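Local coordinates for initiator protein NS1 (Murine minute virus, PDB 4R94) that nicks viral DNA at the replication origin with its magnesium-dependent N-terminal nickase domain and, in the full-length protein, also works as an ATP-driven helicase, at residues H129-G134 / N205-Y210; N15-K20 / W235-L240; C97-L102 / V112-Q117; F137-G142 / T198-F203; I89-V94 / L229-G234. All coordinates share one frame; numbering follows the deposited sequence.

Contact 1 (H129-G134 / N205-Y210). With MG (magnesium ion), chain B.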
# COMPACT_ATOMS: atom_id res chain seq x y z
N HIS A 129 -2.74 1.59 1.68
CA HIS A 129 -2.39 2.98 1.86
C HIS A 129 -0.93 3.23 1.54
O HIS A 129 -0.05 2.47 1.94
CB HIS A 129 -2.65 3.41 3.30
CG HIS A 129 -4.09 3.40 3.66
ND1 HIS A 129 -4.89 4.52 3.53
CD2 HIS A 129 -4.88 2.42 4.16
CE1 HIS A 129 -6.11 4.23 3.94
NE2 HIS A 129 -6.14 2.96 4.32
N VAL A 130 -0.68 4.30 0.80
CA VAL A 130 0.67 4.78 0.57
C VAL A 130 0.80 6.25 0.91
O VAL A 130 0.07 7.09 0.37
CB VAL A 130 1.10 4.58 -0.90
CG1 VAL A 130 2.54 5.10 -1.10
CG2 VAL A 130 0.96 3.12 -1.28
N LEU A 131 1.75 6.57 1.78
CA LEU A 131 2.15 7.95 1.99
C LEU A 131 3.49 8.14 1.29
O LEU A 131 4.39 7.32 1.49
CB LEU A 131 2.28 8.28 3.48
CG LEU A 131 1.04 8.04 4.35
CD1 LEU A 131 1.34 8.49 5.79
CD2 LEU A 131 -0.19 8.74 3.77
N ILE A 132 3.64 9.18 0.49
CA ILE A 132 4.92 9.38 -0.19
C ILE A 132 5.18 10.85 -0.48
O ILE A 132 4.28 11.58 -0.92
CB ILE A 132 4.99 8.56 -1.51
CG1 ILE A 132 6.36 8.69 -2.17
CG2 ILE A 132 3.87 8.96 -2.47
CD1 ILE A 132 6.61 7.64 -3.24
N GLY A 133 6.41 11.28 -0.22
CA GLY A 133 6.79 12.66 -0.47
C GLY A 133 8.28 12.86 -0.30
O GLY A 133 9.05 11.91 -0.10
N GLY A 134 8.69 14.13 -0.37
CA GLY A 134 10.09 14.47 -0.22
C GLY A 134 10.38 15.80 -0.89
O GLY A 134 9.46 16.46 -1.37
N ASN A 205 3.16 12.15 11.81
CA ASN A 205 1.96 12.20 12.63
C ASN A 205 0.90 11.20 12.20
O ASN A 205 0.31 10.52 13.03
CB ASN A 205 1.37 13.61 12.66
CG ASN A 205 2.23 14.58 13.42
OD1 ASN A 205 3.17 14.20 14.12
ND2 ASN A 205 1.92 15.87 13.28
N MET A 206 0.66 11.12 10.89
CA MET A 206 -0.34 10.19 10.37
C MET A 206 0.05 8.73 10.68
O MET A 206 -0.81 7.92 11.01
CB MET A 206 -0.53 10.37 8.86
CG MET A 206 -1.63 9.50 8.29
SD MET A 206 -3.27 9.98 8.88
CE MET A 206 -3.21 11.70 8.42
N ILE A 207 1.33 8.41 10.57
CA ILE A 207 1.75 7.05 10.88
C ILE A 207 1.57 6.74 12.38
O ILE A 207 0.91 5.76 12.74
CB ILE A 207 3.20 6.82 10.42
CG1 ILE A 207 3.27 6.99 8.90
CG2 ILE A 207 3.69 5.44 10.89
CD1 ILE A 207 4.68 7.04 8.33
N ALA A 208 2.08 7.61 13.25
CA ALA A 208 2.07 7.34 14.68
C ALA A 208 0.67 7.41 15.29
O ALA A 208 0.28 6.57 16.10
CB ALA A 208 2.99 8.32 15.40
N TYR A 209 -0.09 8.43 14.88
CA TYR A 209 -1.40 8.67 15.49
C TYR A 209 -2.55 7.95 14.80
O TYR A 209 -3.67 7.98 15.29
CB TYR A 209 -1.69 10.17 15.51
CG TYR A 209 -0.72 10.99 16.32
CD1 TYR A 209 -0.31 10.56 17.58
CD2 TYR A 209 -0.21 12.18 15.83
CE1 TYR A 209 0.59 11.31 18.33
CE2 TYR A 209 0.67 12.95 16.57
CZ TYR A 209 1.07 12.50 17.82
OH TYR A 209 1.96 13.25 18.57
N TYR A 210 -2.29 7.32 13.65
CA TYR A 210 -3.38 6.65 12.96
C TYR A 210 -2.98 5.26 12.42
O TYR A 210 -3.55 4.26 12.86
CB TYR A 210 -3.92 7.54 11.82
CG TYR A 210 -5.06 6.90 11.09
CD1 TYR A 210 -6.30 6.72 11.71
CD2 TYR A 210 -4.92 6.45 9.78
CE1 TYR A 210 -7.35 6.11 11.06
CE2 TYR A 210 -5.97 5.84 9.12
CZ TYR A 210 -7.18 5.67 9.76
OH TYR A 210 -8.20 5.06 9.09
MG MG B . -7.83 1.91 5.28
O HOH W 1 -7.96 3.42 6.66
O HOH W 2 -9.27 3.04 4.22
O HOH W 3 -9.25 0.71 6.34
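The nickase active site of a HUH-type, rolling-circle replication endonuclease is built here, where Leu131 on the metal-bearing strand packs against Met206 and Ile207 on the helix that carries the nucleophile. His129 belongs to the HUH motif (RCR-2) and Tyr210 is the active-site tyrosine of RCR-3. The apolar contact is made by one methyl group. Leu131 CD1 lies 4.0 Å from Met206 CG and 4.0 Å from Ile207 CG1, so it serves both side chains at once. The Leu131 side chain crosses Met206 at about a right angle and runs past Ile207 in the opposite direction. CG of Met206 stands anti to its backbone N (chi1 -175°). This turn brings CG to the leucine methyl, beside CB, and the bent chain carries the sulfur away from it.

The polar link runs through the metal. His129 NE2 binds the magnesium ion at 2.2 Å. Three waters are also ligands, and Glu119 and His127 complete the site. One of these waters, 2.0 Å from the magnesium ion, is hydrogen-bonded to Tyr210 OH at 2.9 Å. The tyrosine oxygen is therefore tied to the metal through a water and is not itself a ligand in this DNA-free state. Lys214 of RCR-3 adds a weak hydrogen bond to the same hydroxyl.

Strand 125-134 lies between strands 24-31 and 112-121 in the central antiparallel sheet. Helix 203-211 packs on one face of that sheet, where Phe203 and Phe211 also touch Leu131 and Phe115 touches Ile207.

Contact 2 (N15-K20 / W235-L240)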
# COMPACT_ATOMS: atom_id res chain seq x y z
N ASN A 15 11.98 7.55 16.84
CA ASN A 15 12.83 8.68 16.48
C ASN A 15 12.78 9.02 14.99
O ASN A 15 12.75 10.20 14.63
CB ASN A 15 14.28 8.40 16.89
CG ASN A 15 14.49 8.50 18.39
OD1 ASN A 15 13.78 9.23 19.09
ND2 ASN A 15 15.47 7.76 18.90
N TRP A 16 12.77 8.00 14.14
CA TRP A 16 12.71 8.20 12.70
C TRP A 16 11.41 8.91 12.30
O TRP A 16 11.42 9.83 11.47
CB TRP A 16 12.85 6.85 12.00
CG TRP A 16 12.97 6.87 10.50
CD1 TRP A 16 14.12 7.02 9.77
CD2 TRP A 16 11.92 6.65 9.56
NE1 TRP A 16 13.84 6.94 8.43
CE2 TRP A 16 12.49 6.71 8.27
CE3 TRP A 16 10.54 6.42 9.67
CZ2 TRP A 16 11.74 6.55 7.10
CZ3 TRP A 16 9.80 6.26 8.52
CH2 TRP A 16 10.40 6.33 7.25
N LEU A 17 10.29 8.50 12.91
CA LEU A 17 9.01 9.10 12.58
C LEU A 17 8.90 10.52 13.14
O LEU A 17 8.38 11.41 12.47
CB LEU A 17 7.85 8.25 13.12
CG LEU A 17 7.67 6.87 12.49
CD1 LEU A 17 6.70 6.04 13.33
CD2 LEU A 17 7.19 7.01 11.05
N LYS A 18 9.42 10.73 14.34
CA LYS A 18 9.33 12.05 14.96
C LYS A 18 10.15 13.08 14.17
O LYS A 18 9.74 14.23 14.04
CB LYS A 18 9.79 12.00 16.42
CG LYS A 18 9.26 13.16 17.25
CD LYS A 18 7.74 13.08 17.38
CE LYS A 18 7.19 14.19 18.25
NZ LYS A 18 5.73 14.05 18.51
N GLU A 19 11.29 12.66 13.64
CA GLU A 19 12.09 13.55 12.80
C GLU A 19 11.29 13.96 11.57
O GLU A 19 11.54 15.02 10.99
CB GLU A 19 13.40 12.88 12.37
CG GLU A 19 14.48 12.90 13.42
CD GLU A 19 15.79 12.28 12.93
OE1 GLU A 19 15.78 11.66 11.84
OE2 GLU A 19 16.82 12.43 13.62
N LYS A 20 10.34 13.13 11.17
CA LYS A 20 9.57 13.40 9.96
C LYS A 20 8.13 13.76 10.30
O LYS A 20 7.24 13.66 9.45
CB LYS A 20 9.62 12.19 9.02
CG LYS A 20 11.03 11.86 8.56
CD LYS A 20 11.07 10.53 7.80
CE LYS A 20 12.49 10.14 7.46
NZ LYS A 20 13.26 9.93 8.72
N TRP A 235 12.89 1.08 6.50
CA TRP A 235 12.71 -0.24 7.11
C TRP A 235 12.57 -0.17 8.63
O TRP A 235 13.06 -1.04 9.37
CB TRP A 235 13.87 -1.18 6.72
CG TRP A 235 13.83 -1.58 5.27
CD1 TRP A 235 14.17 -0.81 4.20
CD2 TRP A 235 13.39 -2.84 4.73
NE1 TRP A 235 13.99 -1.50 3.03
CE2 TRP A 235 13.50 -2.75 3.32
CE3 TRP A 235 12.91 -4.02 5.30
CZ2 TRP A 235 13.16 -3.81 2.48
CZ3 TRP A 235 12.58 -5.08 4.45
CH2 TRP A 235 12.70 -4.95 3.05
N LYS A 236 11.86 0.86 9.11
CA LYS A 236 11.73 1.11 10.54
C LYS A 236 10.53 0.44 11.19
O LYS A 236 10.66 -0.16 12.26
CB LYS A 236 11.67 2.62 10.79
CG LYS A 236 12.95 3.35 10.40
CD LYS A 236 14.05 3.07 11.40
CE LYS A 236 15.39 3.61 10.90
NZ LYS A 236 16.48 3.33 11.87
N THR A 237 9.37 0.52 10.55
CA THR A 237 8.18 -0.10 11.13
C THR A 237 7.95 -1.53 10.67
O THR A 237 7.19 -2.26 11.31
CB THR A 237 6.89 0.73 10.83
OG1 THR A 237 6.64 0.75 9.42
CG2 THR A 237 7.04 2.16 11.33
N ASN A 238 8.63 -1.94 9.59
CA ASN A 238 8.38 -3.23 8.92
C ASN A 238 8.25 -4.40 9.88
O ASN A 238 7.29 -5.15 9.82
CB ASN A 238 9.52 -3.59 7.95
CG ASN A 238 9.65 -2.62 6.80
OD1 ASN A 238 9.67 -1.41 7.00
ND2 ASN A 238 9.79 -3.15 5.60
N PHE A 239 9.24 -4.56 10.74
CA PHE A 239 9.33 -5.79 11.52
C PHE A 239 8.63 -5.70 12.86
O PHE A 239 8.66 -6.65 13.64
CB PHE A 239 10.80 -6.19 11.73
CG PHE A 239 11.56 -6.50 10.46
CD1 PHE A 239 10.91 -6.71 9.25
CD2 PHE A 239 12.95 -6.60 10.50
CE1 PHE A 239 11.64 -7.00 8.09
CE2 PHE A 239 13.68 -6.88 9.35
CZ PHE A 239 13.02 -7.09 8.15
N LEU A 240 7.98 -4.57 13.13
CA LEU A 240 7.33 -4.40 14.43
C LEU A 240 6.06 -5.24 14.60
O LEU A 240 5.19 -5.26 13.72
CB LEU A 240 6.98 -2.93 14.66
CG LEU A 240 8.13 -1.92 14.61
CD1 LEU A 240 7.62 -0.52 14.97
CD2 LEU A 240 9.24 -2.35 15.57
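A CH-pi contact between Trp16 and Lys236 joins the N-terminal helix 8-19 to the loop between strand 227-232 and helix 242-252 of the nickase domain. The aliphatic part of the lysine lies over the indole. Lys236 CG sits 3.7 Å from the centroid of the five-membered ring and only 19° off its normal, so it comes down on the face. The chain bends at chi2 (-73°), and CE then passes 3.8 Å from Trp16 CD1. The ammonium end continues beyond the pyrrole side of the indole. Lys20 NZ lies over the opposite face of Trp16, near the rim, and makes a weak hydrogen bond to Trp16 O.

A looser apolar contact lies beside it, with Leu17 CD1 4.4 Å from Thr237 CG2. Leu17 also reaches Val248 and Tyr252 of helix 242-252. Asp232 steadies the loop by accepting from the backbone N of both Lys236 and Thr237. A type I beta turn follows from Thr237 to Leu240. It is closed by Leu240 N donating to Thr237 O at 3.0 Å.

Contact 3 (C97-L102 / V112-Q117)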
# COMPACT_ATOMS: atom_id res chain seq x y z
N CYS A 97 5.11 0.17 -8.83
CA CYS A 97 4.46 1.34 -9.42
C CYS A 97 5.10 2.63 -8.91
O CYS A 97 5.37 3.55 -9.69
CB CYS A 97 2.96 1.37 -9.09
SG CYS A 97 2.06 0.08 -9.93
N LEU A 98 5.32 2.70 -7.60
CA LEU A 98 5.93 3.87 -6.99
C LEU A 98 7.31 4.08 -7.60
O LEU A 98 7.66 5.20 -7.97
CB LEU A 98 6.04 3.70 -5.48
CG LEU A 98 4.74 3.53 -4.69
CD1 LEU A 98 5.10 3.18 -3.25
CD2 LEU A 98 3.88 4.78 -4.78
N PHE A 99 8.09 3.01 -7.69
CA PHE A 99 9.47 3.13 -8.17
C PHE A 99 9.51 3.51 -9.65
O PHE A 99 10.39 4.27 -10.07
CB PHE A 99 10.24 1.84 -7.91
CG PHE A 99 10.39 1.50 -6.45
CD1 PHE A 99 10.19 2.46 -5.47
CD2 PHE A 99 10.73 0.22 -6.06
CE1 PHE A 99 10.33 2.14 -4.13
CE2 PHE A 99 10.88 -0.10 -4.72
CZ PHE A 99 10.68 0.86 -3.77
N GLU A 100 8.55 3.02 -10.44
CA GLU A 100 8.47 3.39 -11.84
C GLU A 100 8.21 4.87 -12.00
O GLU A 100 8.82 5.51 -12.87
CB GLU A 100 7.38 2.57 -12.56
CG GLU A 100 7.79 1.12 -12.74
CD GLU A 100 6.75 0.25 -13.40
OE1 GLU A 100 5.55 0.37 -13.07
OE2 GLU A 100 7.13 -0.59 -14.25
N VAL A 101 7.35 5.45 -11.16
CA VAL A 101 7.08 6.87 -11.27
C VAL A 101 8.27 7.68 -10.77
O VAL A 101 8.62 8.70 -11.36
CB VAL A 101 5.79 7.26 -10.53
CG1 VAL A 101 5.53 8.76 -10.64
CG2 VAL A 101 4.63 6.48 -11.18
N LEU A 102 8.93 7.22 -9.70
CA LEU A 102 10.15 7.88 -9.25
C LEU A 102 11.19 7.94 -10.38
O LEU A 102 11.84 8.98 -10.56
CB LEU A 102 10.75 7.16 -8.04
CG LEU A 102 9.98 7.27 -6.72
CD1 LEU A 102 10.65 6.40 -5.67
CD2 LEU A 102 9.91 8.71 -6.26
N VAL A 112 13.38 10.11 -0.85
CA VAL A 112 11.93 9.95 -0.74
C VAL A 112 11.54 9.36 0.60
O VAL A 112 12.15 8.38 1.03
CB VAL A 112 11.38 9.00 -1.84
CG1 VAL A 112 9.87 9.01 -1.84
CG2 VAL A 112 11.91 9.41 -3.17
N ASN A 113 10.52 9.90 1.26
CA ASN A 113 9.98 9.23 2.43
C ASN A 113 8.70 8.53 2.01
O ASN A 113 7.84 9.14 1.37
CB ASN A 113 9.70 10.24 3.55
CG ASN A 113 10.96 10.91 4.05
OD1 ASN A 113 11.98 10.26 4.25
ND2 ASN A 113 10.90 12.22 4.21
N TRP A 114 8.58 7.24 2.33
CA TRP A 114 7.31 6.59 2.07
C TRP A 114 6.95 5.57 3.13
O TRP A 114 7.79 5.08 3.88
CB TRP A 114 7.28 5.95 0.66
CG TRP A 114 8.37 4.95 0.33
CD1 TRP A 114 9.48 5.18 -0.43
CD2 TRP A 114 8.43 3.58 0.73
NE1 TRP A 114 10.24 4.04 -0.50
CE2 TRP A 114 9.61 3.04 0.20
CE3 TRP A 114 7.60 2.76 1.50
CZ2 TRP A 114 9.99 1.72 0.42
CZ3 TRP A 114 7.96 1.46 1.71
CH2 TRP A 114 9.15 0.93 1.17
N PHE A 115 5.66 5.27 3.18
CA PHE A 115 5.09 4.33 4.12
C PHE A 115 3.97 3.61 3.42
O PHE A 115 3.16 4.24 2.74
CB PHE A 115 4.56 5.07 5.37
CG PHE A 115 3.80 4.19 6.33
CD1 PHE A 115 4.46 3.42 7.28
CD2 PHE A 115 2.41 4.14 6.29
CE1 PHE A 115 3.77 2.61 8.17
CE2 PHE A 115 1.70 3.33 7.17
CZ PHE A 115 2.38 2.56 8.11
N VAL A 116 3.91 2.30 3.59
CA VAL A 116 2.92 1.47 2.94
C VAL A 116 2.18 0.65 4.00
O VAL A 116 2.83 0.08 4.89
CB VAL A 116 3.62 0.55 1.91
CG1 VAL A 116 2.75 -0.61 1.47
CG2 VAL A 116 4.11 1.40 0.72
N GLN A 117 0.85 0.60 3.97
CA GLN A 117 0.11 -0.27 4.90
C GLN A 117 -1.09 -0.94 4.24
O GLN A 117 -2.02 -0.27 3.75
CB GLN A 117 -0.36 0.51 6.13
CG GLN A 117 -1.16 -0.37 7.09
CD GLN A 117 -1.06 0.13 8.52
OE1 GLN A 117 0.04 0.19 9.08
NE2 GLN A 117 -2.20 0.46 9.13
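This is an apolar helix-on-sheet contact in the core of the nickase domain, between the long helix 81-104 and strand 112-121 of the central antiparallel sheet. The two elements are joined by a short connection and run nearly antiparallel. Their segment axes make an angle of 161° and approach to 12.1 Å, so side chains fill the gap.

Leu102 and Val112 make the tightest pair, near the connection. Leu102 CD2 is 3.7 Å from Val112 CG2, and CD1 of the same leucine touches that methyl at 4.1 Å. Both leucine methyls meet the same valine branch. That branch stands anti to the carbonyl carbon of Val112, while CG1 is anti to its backbone N (chi1 -171°).

Further along, Phe99 meets Trp114. The side chains cross at about a right angle. The indole NE1 comes to the edge of the phenyl ring, near its plane, 4.1 Å from Phe99 CE1. Phe99 CZ also lies 4.3 Å from Trp114 CZ2. At the far end, Leu98 CD1 is a looser neighbour of Val116 CG2 at 4.5 Å. Leu98 also touches Val130, so the helix reaches strand 125-134 as well.

Phe115 points its side chain to the other face of the sheet, where it meets the ring of Phe211. The groups that touch between helix and strand are methyls and rings, with no polar bond between the two segments. The contact rests on van der Waals packing and exclusion of water, so the fit of side chains, rather than directed bonds, probably sets how the helix lies on the strand.

Contact 4 (F137-G142 / T198-F203)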
# COMPACT_ATOMS: atom_id res chain seq x y z
N PHE A 137 9.00 16.66 -4.31
CA PHE A 137 7.54 16.59 -4.41
C PHE A 137 6.89 17.92 -4.03
O PHE A 137 7.28 18.54 -3.04
CB PHE A 137 6.97 15.50 -3.48
CG PHE A 137 7.40 14.10 -3.83
CD1 PHE A 137 8.70 13.67 -3.60
CD2 PHE A 137 6.48 13.19 -4.32
CE1 PHE A 137 9.08 12.37 -3.90
CE2 PHE A 137 6.85 11.89 -4.62
CZ PHE A 137 8.16 11.48 -4.41
N SER A 138 5.89 18.35 -4.80
CA SER A 138 5.08 19.51 -4.46
C SER A 138 3.60 19.23 -4.68
O SER A 138 3.23 18.46 -5.56
CB SER A 138 5.52 20.75 -5.26
OG SER A 138 5.52 20.49 -6.66
N GLN A 139 2.74 19.87 -3.89
CA GLN A 139 1.30 19.60 -3.92
C GLN A 139 0.65 19.61 -5.31
O GLN A 139 -0.22 18.78 -5.61
CB GLN A 139 0.56 20.61 -3.02
CG GLN A 139 -0.88 20.83 -3.47
CD GLN A 139 -1.82 21.15 -2.35
OE1 GLN A 139 -1.47 21.08 -1.17
NE2 GLN A 139 -3.06 21.50 -2.71
N ALA A 140 1.06 20.55 -6.16
CA ALA A 140 0.47 20.68 -7.49
C ALA A 140 0.70 19.45 -8.37
O ALA A 140 0.04 19.30 -9.39
CB ALA A 140 1.01 21.92 -8.18
N GLN A 141 1.61 18.57 -7.96
CA GLN A 141 1.96 17.38 -8.74
C GLN A 141 1.10 16.17 -8.37
O GLN A 141 1.23 15.10 -8.99
CB GLN A 141 3.43 17.03 -8.56
CG GLN A 141 4.41 18.13 -8.96
CD GLN A 141 5.85 17.75 -8.65
OE1 GLN A 141 6.16 17.25 -7.56
NE2 GLN A 141 6.74 17.97 -9.61
N GLY A 142 0.25 16.33 -7.36
CA GLY A 142 -0.55 15.22 -6.86
C GLY A 142 -1.42 14.53 -7.89
O GLY A 142 -1.42 13.29 -7.99
N THR A 198 -5.58 18.71 -4.01
CA THR A 198 -4.79 17.68 -3.35
C THR A 198 -4.59 18.02 -1.88
O THR A 198 -4.24 19.17 -1.57
CB THR A 198 -3.44 17.52 -4.03
OG1 THR A 198 -3.67 17.10 -5.38
CG2 THR A 198 -2.57 16.50 -3.29
N LYS A 199 -4.82 17.05 -1.00
CA LYS A 199 -4.63 17.26 0.44
C LYS A 199 -3.41 16.48 0.94
O LYS A 199 -3.48 15.27 1.15
CB LYS A 199 -5.88 16.82 1.22
CG LYS A 199 -5.81 17.05 2.75
CD LYS A 199 -7.14 16.75 3.40
CE LYS A 199 -7.04 16.86 4.92
NZ LYS A 199 -8.25 16.30 5.56
N CYS A 200 -2.30 17.18 1.12
CA CYS A 200 -1.13 16.53 1.67
C CYS A 200 -1.36 16.25 3.15
O CYS A 200 -2.15 16.94 3.82
CB CYS A 200 0.11 17.39 1.45
SG CYS A 200 0.52 17.58 -0.31
N VAL A 201 -0.71 15.21 3.65
CA VAL A 201 -0.81 14.90 5.06
C VAL A 201 0.56 14.98 5.68
O VAL A 201 1.57 15.08 4.97
CB VAL A 201 -1.44 13.52 5.31
CG1 VAL A 201 -2.83 13.45 4.69
CG2 VAL A 201 -0.55 12.42 4.74
N LEU A 202 0.61 14.96 7.01
CA LEU A 202 1.88 15.01 7.72
C LEU A 202 2.35 13.59 8.03
O LEU A 202 1.69 12.84 8.78
CB LEU A 202 1.74 15.84 9.01
CG LEU A 202 1.46 17.33 8.82
CD1 LEU A 202 1.64 18.07 10.15
CD2 LEU A 202 2.34 17.96 7.76
N PHE A 203 3.50 13.23 7.46
CA PHE A 203 4.02 11.87 7.43
C PHE A 203 4.11 11.20 8.80
O PHE A 203 3.40 10.23 9.08
CB PHE A 203 5.39 11.88 6.76
CG PHE A 203 5.97 10.52 6.48
CD1 PHE A 203 5.53 9.76 5.40
CD2 PHE A 203 7.01 10.04 7.25
CE1 PHE A 203 6.10 8.52 5.12
CE2 PHE A 203 7.59 8.80 6.98
CZ PHE A 203 7.13 8.03 5.92
O HOH W 4 -2.38 18.15 -7.49
O HOH W 5 -2.52 20.09 1.20
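Gln139 reaches from the loop 137-142 across to Thr198 and Cys200. Its CB lies 4.1 Å from Cys200 SG. CG follows in a position anti to the backbone N (chi1 153°), and the chain bends at chi2. This carries CD to 3.2 Å from Thr198 O, with the amide lying against that carbonyl oxygen. NE2 comes to 2.8 Å from Thr198 O, but the angle is too poor for a hydrogen bond. The other tip atom is better placed. OE1 accepts a bond from a water at 2.8 Å, and that water accepts in turn from Cys200 N.

A second water joins the Gln139 backbone to the Thr198 side chain. It donates to Gln139 O at 2.9 Å and is hydrogen-bonded to Thr198 OG1 at 2.7 Å. Polar atoms on both sides are thus bridged by water. Gly142 closes the contact, its CA 3.9 Å from Thr198 OG1. Within the loop, Ser138 N donates to Gln141 OE1 from above the carbonyl plane.

The loop links strand 125-134 to helix 142-160. Its partner leads through strand 201-202, which pairs with strand 24-31, into helix 203-211. Phe137 and Thr198 both rest on Phe26 of strand 24-31.

Contact 5 (I89-V94 / L229-G234)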
# COMPACT_ATOMS: atom_id res chain seq x y z
N ILE A 89 2.23 -10.37 -3.03
CA ILE A 89 2.27 -9.97 -4.42
C ILE A 89 1.86 -8.50 -4.57
O ILE A 89 2.54 -7.75 -5.24
CB ILE A 89 1.37 -10.86 -5.28
CG1 ILE A 89 2.01 -12.26 -5.37
CG2 ILE A 89 1.19 -10.26 -6.68
CD1 ILE A 89 1.12 -13.31 -6.01
N PHE A 90 0.76 -8.08 -3.95
CA PHE A 90 0.35 -6.68 -4.12
C PHE A 90 1.39 -5.72 -3.55
O PHE A 90 1.61 -4.64 -4.10
CB PHE A 90 -1.01 -6.43 -3.46
CG PHE A 90 -2.18 -6.92 -4.25
CD1 PHE A 90 -2.14 -6.97 -5.65
CD2 PHE A 90 -3.34 -7.32 -3.60
CE1 PHE A 90 -3.25 -7.42 -6.38
CE2 PHE A 90 -4.44 -7.75 -4.33
CZ PHE A 90 -4.40 -7.80 -5.71
N ASP A 91 2.06 -6.11 -2.46
CA ASP A 91 3.10 -5.23 -1.90
C ASP A 91 4.18 -5.00 -2.94
O ASP A 91 4.60 -3.86 -3.16
CB ASP A 91 3.70 -5.84 -0.62
CG ASP A 91 4.47 -4.82 0.20
OD1 ASP A 91 3.84 -3.82 0.63
OD2 ASP A 91 5.69 -5.01 0.40
N SER A 92 4.59 -6.07 -3.62
CA SER A 92 5.60 -5.91 -4.67
C SER A 92 5.09 -5.05 -5.82
O SER A 92 5.85 -4.23 -6.33
CB SER A 92 6.10 -7.29 -5.19
OG SER A 92 5.15 -7.97 -6.00
N LEU A 93 3.83 -5.22 -6.24
CA LEU A 93 3.29 -4.46 -7.36
C LEU A 93 3.09 -2.98 -7.05
O LEU A 93 3.37 -2.12 -7.91
CB LEU A 93 1.96 -5.06 -7.82
CG LEU A 93 2.03 -6.49 -8.40
CD1 LEU A 93 0.62 -6.91 -8.78
CD2 LEU A 93 2.97 -6.59 -9.61
N VAL A 94 2.59 -2.68 -5.85
CA VAL A 94 2.44 -1.31 -5.41
C VAL A 94 3.79 -0.59 -5.44
O VAL A 94 3.92 0.50 -6.02
CB VAL A 94 1.84 -1.24 -4.00
CG1 VAL A 94 1.90 0.19 -3.46
CG2 VAL A 94 0.37 -1.72 -4.04
N LEU A 229 0.05 -5.75 7.06
CA LEU A 229 1.47 -5.64 6.77
C LEU A 229 1.77 -4.17 6.54
O LEU A 229 0.98 -3.48 5.88
CB LEU A 229 1.81 -6.47 5.51
CG LEU A 229 3.25 -6.57 5.01
CD1 LEU A 229 3.99 -7.60 5.85
CD2 LEU A 229 3.29 -6.98 3.54
N SER A 230 2.88 -3.68 7.07
CA SER A 230 3.31 -2.31 6.81
C SER A 230 4.79 -2.27 6.49
O SER A 230 5.53 -3.20 6.82
CB SER A 230 3.04 -1.40 8.02
OG SER A 230 1.71 -1.54 8.45
N SER A 231 5.22 -1.19 5.85
CA SER A 231 6.64 -0.99 5.58
C SER A 231 6.94 0.46 5.30
O SER A 231 6.05 1.24 4.97
CB SER A 231 7.11 -1.83 4.39
OG SER A 231 6.32 -1.57 3.24
N ASP A 232 8.20 0.85 5.41
CA ASP A 232 8.53 2.23 5.11
C ASP A 232 9.92 2.33 4.51
O ASP A 232 10.67 1.35 4.48
CB ASP A 232 8.41 3.09 6.37
CG ASP A 232 9.31 2.62 7.49
OD1 ASP A 232 10.55 2.70 7.31
OD2 ASP A 232 8.79 2.18 8.53
N SER A 233 10.24 3.53 4.03
CA SER A 233 11.46 3.75 3.25
C SER A 233 12.72 3.62 4.11
O SER A 233 13.84 3.53 3.57
CB SER A 233 11.40 5.13 2.59
OG SER A 233 11.06 6.14 3.53
N GLY A 234 12.55 3.59 5.43
CA GLY A 234 13.66 3.39 6.35
C GLY A 234 13.75 1.99 6.96
O GLY A 234 14.60 1.75 7.83
O HOH W 6 4.27 -3.19 3.30
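Asp91 on helix 81-104 faces Leu229 and Ser231 on strand 227-232. The direct touch is a methyl against a carboxylate: Leu229 CD2 lies 4.1 Å from Asp91 CG, and the side chains cross at about a right angle. With chi1 at -163°, the Asp91 carboxylate swings away from the backbone N and toward the strand. Ser231 OG stays 4.2 Å from Asp91 OD1, and one water bridges them. It donates to Asp91 OD1 at 2.8 Å and is hydrogen-bonded to Ser231 OG at 2.6 Å.

The second shell fixes these groups. His118 NE2 is hydrogen-bonded to Asp91 OD1, while Lys95 makes a salt bridge with OD2 and is also hydrogen-bonded to Ser231 OG. Lysine and water thus both couple helix to strand. The buried carboxylate is matched by these partners, and the nearby lysine would be expected to favour its charged form. Beyond Ser231, the Asp232 side chain makes an Asx turn, OD1 accepting from Gly234 N at 2.9 Å through its anti lone pair.

Strand 227-232 pairs with strand 112-121, whose Val116 touches both Asp91 and Ser231. Helix 54-70 adds Ala63 beside Asp91 and Thr66 beside Leu229, while helix 142-160 packs on Phe90, Leu93 and Val94.

Contacts 1, 3 and 5 are buried, contacts 2 and 4 partly so; all but contact 2 reach the same antiparallel sheet. Contacts 3 and 5 share helix 81-104 and lie on neighbouring strands, yet contact 3 is apolar and contact 5 is built round a carboxylate and a water. The helix of contact 1 lies on the other face of the sheet from helix 81-104, and this contact adds the metal. Contacts 2 and 4 tie loops to the rest of the domain, the first by a lysine over an indole, the second mainly through waters. Ile207 of contact 1 touches Leu17 of contact 2. Phe203 of contact 4 meets Phe115 of contact 3 and Trp16 of contact 2.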